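Local coordinates for uncharacterized protein Y57A10A.28 (Caenorhabditis elegans, PDB 5EIK) that conducts potassium ions across intracellular membranes as a homotrimeric channel that binds PIP2, possibly supplying counter-ion current during calcium release, at residues A[42-45]-A[51-54]; A[81-86]-A[146-151]. All coordinates share one frame; numbering follows the deposited sequence.

In the fold
The two contacts illustrate how side chains join neighbouring parts of a helical membrane channel near what are probably opposite sides of the membrane. Contact 1 comes first along the chain and is local: only a short connection separates transmembrane helix 30-47 from helix 51-57, on what is probably the cytoplasmic side. Contact 2 follows in series and joins distant parts of the sequence, bringing the loop after helix 72-81 to the end of helix 120-148, toward the probable lumenal side. They share no helix, and their centres lie 34 Å apart, with nearest atoms about 17 Å apart. Both lie within one subunit, but no other protein chain touches contact 1, while contact 2 also packs against the other two subunits, at the trimer interface.

Contact 1. Residues A[42-45]-A[51-54]; sequences SVRH and AISF. With DMU (decyl-beta-D-maltopyranoside), chain M.
Arg44 NH2 is anchored by a salt bridge to Asp111 OD2 and packs 3.5 Å from Ile52 CD1. The setting is a short connection between two consecutive helices of the TRIC fold, where transmembrane helix 30-47 gives way to the short helix 51-57. Arg44 reaches across this connection because its CG stands anti to the backbone N (chi1 175°) and the chain stays extended as far as NE. The flat end thus arrives beside Ile52, whose CG1 sits 3.9 Å above the guanidinium plane, displaced toward its rim. Phe114 adds a cation-pi contact, which with Asp111 ties the connection to the region of helix 112-117. With a leucine here, Asp111 would probably be left without its charge mate, and Ile52 and Phe114 would lose the flat group they pack against. Phe54 turns an edge to O6 of the decyl maltoside, an approach too close in the model to trust; that detergent is hydrogen-bonded to Thr195 of the second subunit. At the root of the arginine, Ala51 turns its methyl toward helix 30-47, and this CB rests 3.8 Å from Arg44 O and 4.2 Å from Arg44 CG.

Contact 2. Residues A[81-86]-A[146-151]; sequences LGEPII and VRIYPE
Leu81 and Ile148 mark the nearest approach of two chain segments that both leave a helix here, their CA atoms 9.1 Å apart, so that side chains alone bridge the gap. Helix 72-81 is closed by a Schellman motif in which Gly82 takes a positive phi of 75°; helix 120-148 gives up its helical geometry at Tyr149.

Leu81 provides both apolar touches with its two branches. Its CD1 meets the end of Ile148, at CD1, 4.3 Å away. Its CD2 comes to the edge of the Tyr149 ring, near the ring plane and 4.0 Å from CE2, in a contact made alongside: the two side chains run past each other in opposite directions. In Tyr149, CG stands anti to the carbonyl carbon (chi1 -60°), which carries the ring back over its own neighbour, and Ile148 CG2 lies 3.3 Å above one face, offset toward the rim. The ring is therefore met on one face from within its own segment and at the edge by Leu81.

Glu83 adds a polar margin. Its OE2 accepts a hydrogen bond from His144 NE2, one turn back on helix 120-148, and in that position also lies 4.2 Å from Ile148 CD1. Arg147 NH2, 6.6 Å from the same oxygen, is too far for a salt bridge, although its charge may still stabilise the carboxylate weakly.

The contact sits at a junction of helices and subunits. Leu81 also packs on Val159 of helix 153-165, and Gln156 of that helix is hydrogen-bonded to Tyr149 O. Beyond the subunit, Pro84 packs on Leu81 of the second subunit, while Tyr149 packs on Pro84 of the third, placing these helix ends at the trimer interface.

Contact 1. Residues A[42-45]-A[51-54]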
loop_
_atom_site.group_PDB
_atom_site.type_symbol
_atom_site.label_atom_id
_atom_site.label_comp_id
_atom_site.label_asym_id
_atom_site.label_seq_id
_atom_site.Cartn_x
_atom_site.Cartn_y
_atom_site.Cartn_z
ATOM N N SER A 42 7.090 2.654 -21.956
ATOM C CA SER A 42 5.748 2.414 -21.450
ATOM C C SER A 42 5.271 3.610 -20.623
ATOM O O SER A 42 4.158 4.107 -20.808
ATOM C CB SER A 42 5.732 1.131 -20.614
ATOM O OG SER A 42 4.427 0.845 -20.151
ATOM N N VAL A 43 6.115 4.084 -19.717
ATOM C CA VAL A 43 5.737 5.227 -18.902
ATOM C C VAL A 43 5.488 6.432 -19.803
ATOM O O VAL A 43 4.578 7.218 -19.554
ATOM C CB VAL A 43 6.829 5.584 -17.875
ATOM C CG1 VAL A 43 6.493 6.899 -17.197
ATOM C CG2 VAL A 43 6.942 4.477 -16.832
ATOM N N ARG A 44 6.297 6.571 -20.849
ATOM C CA ARG A 44 6.148 7.686 -21.772
ATOM C C ARG A 44 4.846 7.589 -22.564
ATOM O O ARG A 44 4.175 8.593 -22.796
ATOM C CB ARG A 44 7.346 7.750 -22.722
ATOM C CG ARG A 44 7.218 8.803 -23.801
ATOM C CD ARG A 44 8.577 9.214 -24.371
ATOM N NE ARG A 44 8.411 10.035 -25.567
ATOM C CZ ARG A 44 9.398 10.658 -26.198
ATOM N NH1 ARG A 44 10.643 10.564 -25.754
ATOM N NH2 ARG A 44 9.135 11.378 -27.277
ATOM N N HIS A 45 4.481 6.382 -22.977
ATOM C CA HIS A 45 3.236 6.196 -23.710
ATOM C C HIS A 45 2.059 6.513 -22.777
ATOM O O HIS A 45 1.101 7.179 -23.172
ATOM C CB HIS A 45 3.127 4.756 -24.212
ATOM C CG HIS A 45 1.850 4.466 -24.937
ATOM N ND1 HIS A 45 1.568 4.977 -26.187
ATOM C CD2 HIS A 45 0.772 3.726 -24.585
ATOM C CE1 HIS A 45 0.375 4.563 -26.571
ATOM N NE2 HIS A 45 -0.130 3.803 -25.616
ATOM N N ALA A 51 3.706 14.284 -22.797
ATOM C CA ALA A 51 4.793 13.560 -22.144
ATOM C C ALA A 51 6.073 14.376 -22.034
ATOM O O ALA A 51 6.613 14.553 -20.942
ATOM C CB ALA A 51 5.075 12.258 -22.890
ATOM N N ILE A 52 6.555 14.874 -23.165
ATOM C CA ILE A 52 7.786 15.649 -23.180
ATOM C C ILE A 52 7.714 16.931 -22.362
ATOM O O ILE A 52 8.637 17.232 -21.607
ATOM C CB ILE A 52 8.218 15.977 -24.623
ATOM C CG1 ILE A 52 8.629 14.686 -25.337
ATOM C CG2 ILE A 52 9.377 16.960 -24.614
ATOM C CD1 ILE A 52 9.019 14.878 -26.788
ATOM N N SER A 53 6.633 17.687 -22.510
ATOM C CA SER A 53 6.495 18.922 -21.747
ATOM C C SER A 53 6.430 18.537 -20.274
ATOM O O SER A 53 7.074 19.154 -19.424
ATOM C CB SER A 53 5.222 19.675 -22.148
ATOM O OG SER A 53 4.058 18.940 -21.810
ATOM N N PHE A 54 5.658 17.495 -19.985
ATOM C CA PHE A 54 5.504 17.007 -18.623
ATOM C C PHE A 54 6.848 16.639 -18.001
ATOM O O PHE A 54 7.145 17.019 -16.866
ATOM C CB PHE A 54 4.577 15.788 -18.612
ATOM C CG PHE A 54 4.614 15.006 -17.326
ATOM C CD1 PHE A 54 5.674 14.145 -17.045
ATOM C CD2 PHE A 54 3.602 15.143 -16.388
ATOM C CE1 PHE A 54 5.726 13.437 -15.847
ATOM C CE2 PHE A 54 3.647 14.439 -15.191
ATOM C CZ PHE A 54 4.711 13.584 -14.919
HETATM C C1 DMU M . 6.522 16.627 -8.022
HETATM C C2 DMU M . 5.150 17.333 -8.064
HETATM C C3 DMU M . 4.168 16.539 -8.986
HETATM C C4 DMU M . 4.169 15.034 -8.597
HETATM O O5 DMU M . 5.516 14.476 -8.552
HETATM C C6 DMU M . 6.353 15.158 -7.584
HETATM O O7 DMU M . 2.799 17.034 -8.851
HETATM O O16 DMU M . 7.648 14.527 -7.547
HETATM C C18 DMU M . 7.689 13.654 -6.404
HETATM C C19 DMU M . 8.954 12.783 -6.463
HETATM C C22 DMU M . 10.189 13.614 -6.122
HETATM C C25 DMU M . 11.438 12.929 -6.678
HETATM C C28 DMU M . 12.335 12.436 -5.521
HETATM C C31 DMU M . 13.810 12.838 -5.729
HETATM C C34 DMU M . 14.314 12.487 -7.146
HETATM C C37 DMU M . 15.686 13.148 -7.367
HETATM C C40 DMU M . 16.784 12.279 -6.722
HETATM C C43 DMU M . 18.133 12.574 -7.380
HETATM O O49 DMU M . 7.390 17.318 -7.098
HETATM O O55 DMU M . 5.351 18.649 -8.605
HETATM C C57 DMU M . 3.337 14.256 -9.623
HETATM O O61 DMU M . 2.942 13.012 -9.054
HETATM C C5 DMU M . 1.247 18.733 -9.448
HETATM C C7 DMU M . 0.035 17.790 -9.549
HETATM C C8 DMU M . 0.023 17.118 -10.884
HETATM C C9 DMU M . 1.345 16.489 -11.247
HETATM O O1 DMU M . 2.481 17.385 -11.101
HETATM C C10 DMU M . 2.556 18.029 -9.752
HETATM O O2 DMU M . -1.050 16.294 -10.938
HETATM O O3 DMU M . 1.372 19.287 -8.175
HETATM O O4 DMU M . -1.166 18.535 -9.256
HETATM C C11 DMU M . 1.266 15.871 -12.587
HETATM O O6 DMU M . 2.456 15.131 -12.930
#

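Contact 2. Residues A[81-86]-A[146-151]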
loop_
_atom_site.group_PDB
_atom_site.type_symbol
_atom_site.label_atom_id
_atom_site.label_comp_id
_atom_site.label_asym_id
_atom_site.label_seq_id
_atom_site.Cartn_x
_atom_site.Cartn_y
_atom_site.Cartn_z
ATOM N N LEU A 81 7.900 -9.850 1.487
ATOM C CA LEU A 81 8.778 -10.475 2.468
ATOM C C LEU A 81 9.061 -9.636 3.706
ATOM O O LEU A 81 9.735 -10.091 4.624
ATOM C CB LEU A 81 10.093 -10.869 1.795
ATOM C CG LEU A 81 9.890 -11.886 0.668
ATOM C CD1 LEU A 81 11.193 -12.087 -0.092
ATOM C CD2 LEU A 81 9.379 -13.203 1.250
ATOM N N GLY A 82 8.546 -8.415 3.736
ATOM C CA GLY A 82 8.769 -7.555 4.885
ATOM C C GLY A 82 10.170 -6.965 4.946
ATOM O O GLY A 82 10.653 -6.618 6.017
ATOM N N GLU A 83 10.828 -6.862 3.797
ATOM C CA GLU A 83 12.169 -6.297 3.736
ATOM C C GLU A 83 11.970 -4.819 3.452
ATOM O O GLU A 83 10.926 -4.425 2.942
ATOM C CB GLU A 83 12.966 -6.927 2.588
ATOM C CG GLU A 83 12.844 -8.435 2.499
ATOM C CD GLU A 83 13.536 -9.013 1.266
ATOM O OE1 GLU A 83 13.380 -8.432 0.173
ATOM O OE2 GLU A 83 14.225 -10.050 1.384
ATOM N N PRO A 84 12.958 -3.979 3.789
ATOM C CA PRO A 84 12.811 -2.541 3.526
ATOM C C PRO A 84 12.445 -2.328 2.057
ATOM O O PRO A 84 13.136 -2.826 1.170
ATOM C CB PRO A 84 14.192 -1.988 3.877
ATOM C CG PRO A 84 14.610 -2.883 5.013
ATOM C CD PRO A 84 14.217 -4.263 4.498
ATOM N N ILE A 85 11.358 -1.601 1.807
ATOM C CA ILE A 85 10.896 -1.342 0.442
ATOM C C ILE A 85 11.968 -0.643 -0.380
ATOM O O ILE A 85 12.019 -0.756 -1.598
ATOM C CB ILE A 85 9.646 -0.431 0.437
ATOM C CG1 ILE A 85 8.517 -1.086 1.225
ATOM C CG2 ILE A 85 9.176 -0.198 -0.989
ATOM C CD1 ILE A 85 8.047 -2.393 0.631
ATOM N N ILE A 86 12.818 0.085 0.324
ATOM C CA ILE A 86 13.889 0.859 -0.253
ATOM C C ILE A 86 15.079 0.026 -0.749
ATOM O O ILE A 86 15.869 0.496 -1.570
ATOM C CB ILE A 86 14.347 1.921 0.800
ATOM C CG1 ILE A 86 14.449 3.278 0.133
ATOM C CG2 ILE A 86 15.660 1.510 1.476
ATOM C CD1 ILE A 86 13.166 3.706 -0.506
ATOM N N VAL A 146 12.982 -19.585 -1.344
ATOM C CA VAL A 146 13.314 -20.919 -0.858
ATOM C C VAL A 146 14.335 -20.864 0.273
ATOM O O VAL A 146 14.262 -21.636 1.230
ATOM C CB VAL A 146 13.869 -21.791 -2.006
ATOM C CG1 VAL A 146 14.459 -23.084 -1.457
ATOM C CG2 VAL A 146 12.751 -22.104 -2.976
ATOM N N ARG A 147 15.281 -19.940 0.161
ATOM C CA ARG A 147 16.309 -19.781 1.174
ATOM C C ARG A 147 15.736 -19.215 2.479
ATOM O O ARG A 147 16.244 -19.505 3.560
ATOM C CB ARG A 147 17.415 -18.875 0.634
ATOM C CG ARG A 147 18.577 -18.645 1.589
ATOM C CD ARG A 147 19.770 -18.048 0.850
ATOM N NE ARG A 147 19.429 -16.805 0.164
ATOM C CZ ARG A 147 19.195 -15.648 0.776
ATOM N NH1 ARG A 147 19.267 -15.564 2.098
ATOM N NH2 ARG A 147 18.884 -14.573 0.063
ATOM N N ILE A 148 14.674 -18.421 2.388
ATOM C CA ILE A 148 14.079 -17.842 3.592
ATOM C C ILE A 148 12.997 -18.726 4.209
ATOM O O ILE A 148 12.972 -18.915 5.423
ATOM C CB ILE A 148 13.467 -16.456 3.311
ATOM C CG1 ILE A 148 14.529 -15.518 2.741
ATOM C CG2 ILE A 148 12.942 -15.851 4.598
ATOM C CD1 ILE A 148 13.998 -14.133 2.415
ATOM N N TYR A 149 12.110 -19.257 3.371
ATOM C CA TYR A 149 11.013 -20.116 3.821
ATOM C C TYR A 149 11.050 -21.445 3.072
ATOM O O TYR A 149 10.224 -21.707 2.193
ATOM C CB TYR A 149 9.679 -19.412 3.580
ATOM C CG TYR A 149 9.577 -18.102 4.313
ATOM C CD1 TYR A 149 9.388 -18.070 5.693
ATOM C CD2 TYR A 149 9.723 -16.892 3.638
ATOM C CE1 TYR A 149 9.354 -16.865 6.387
ATOM C CE2 TYR A 149 9.689 -15.680 4.321
ATOM C CZ TYR A 149 9.507 -15.674 5.697
ATOM O OH TYR A 149 9.499 -14.483 6.384
ATOM N N PRO A 150 12.000 -22.313 3.437
ATOM C CA PRO A 150 12.199 -23.631 2.830
ATOM C C PRO A 150 10.967 -24.505 2.584
ATOM O O PRO A 150 10.916 -25.217 1.588
ATOM C CB PRO A 150 13.195 -24.296 3.778
ATOM C CG PRO A 150 13.981 -23.136 4.308
ATOM C CD PRO A 150 12.887 -22.146 4.603
ATOM N N GLU A 151 9.970 -24.452 3.462
ATOM C CA GLU A 151 8.799 -25.312 3.282
ATOM C C GLU A 151 7.520 -24.634 2.793
ATOM O O GLU A 151 6.483 -25.284 2.653
ATOM C CB GLU A 151 8.510 -26.052 4.591
ATOM C CG GLU A 151 9.760 -26.557 5.295
ATOM C CD GLU A 151 10.620 -27.445 4.410
ATOM O OE1 GLU A 151 11.789 -27.695 4.779
ATOM O OE2 GLU A 151 10.130 -27.897 3.352
#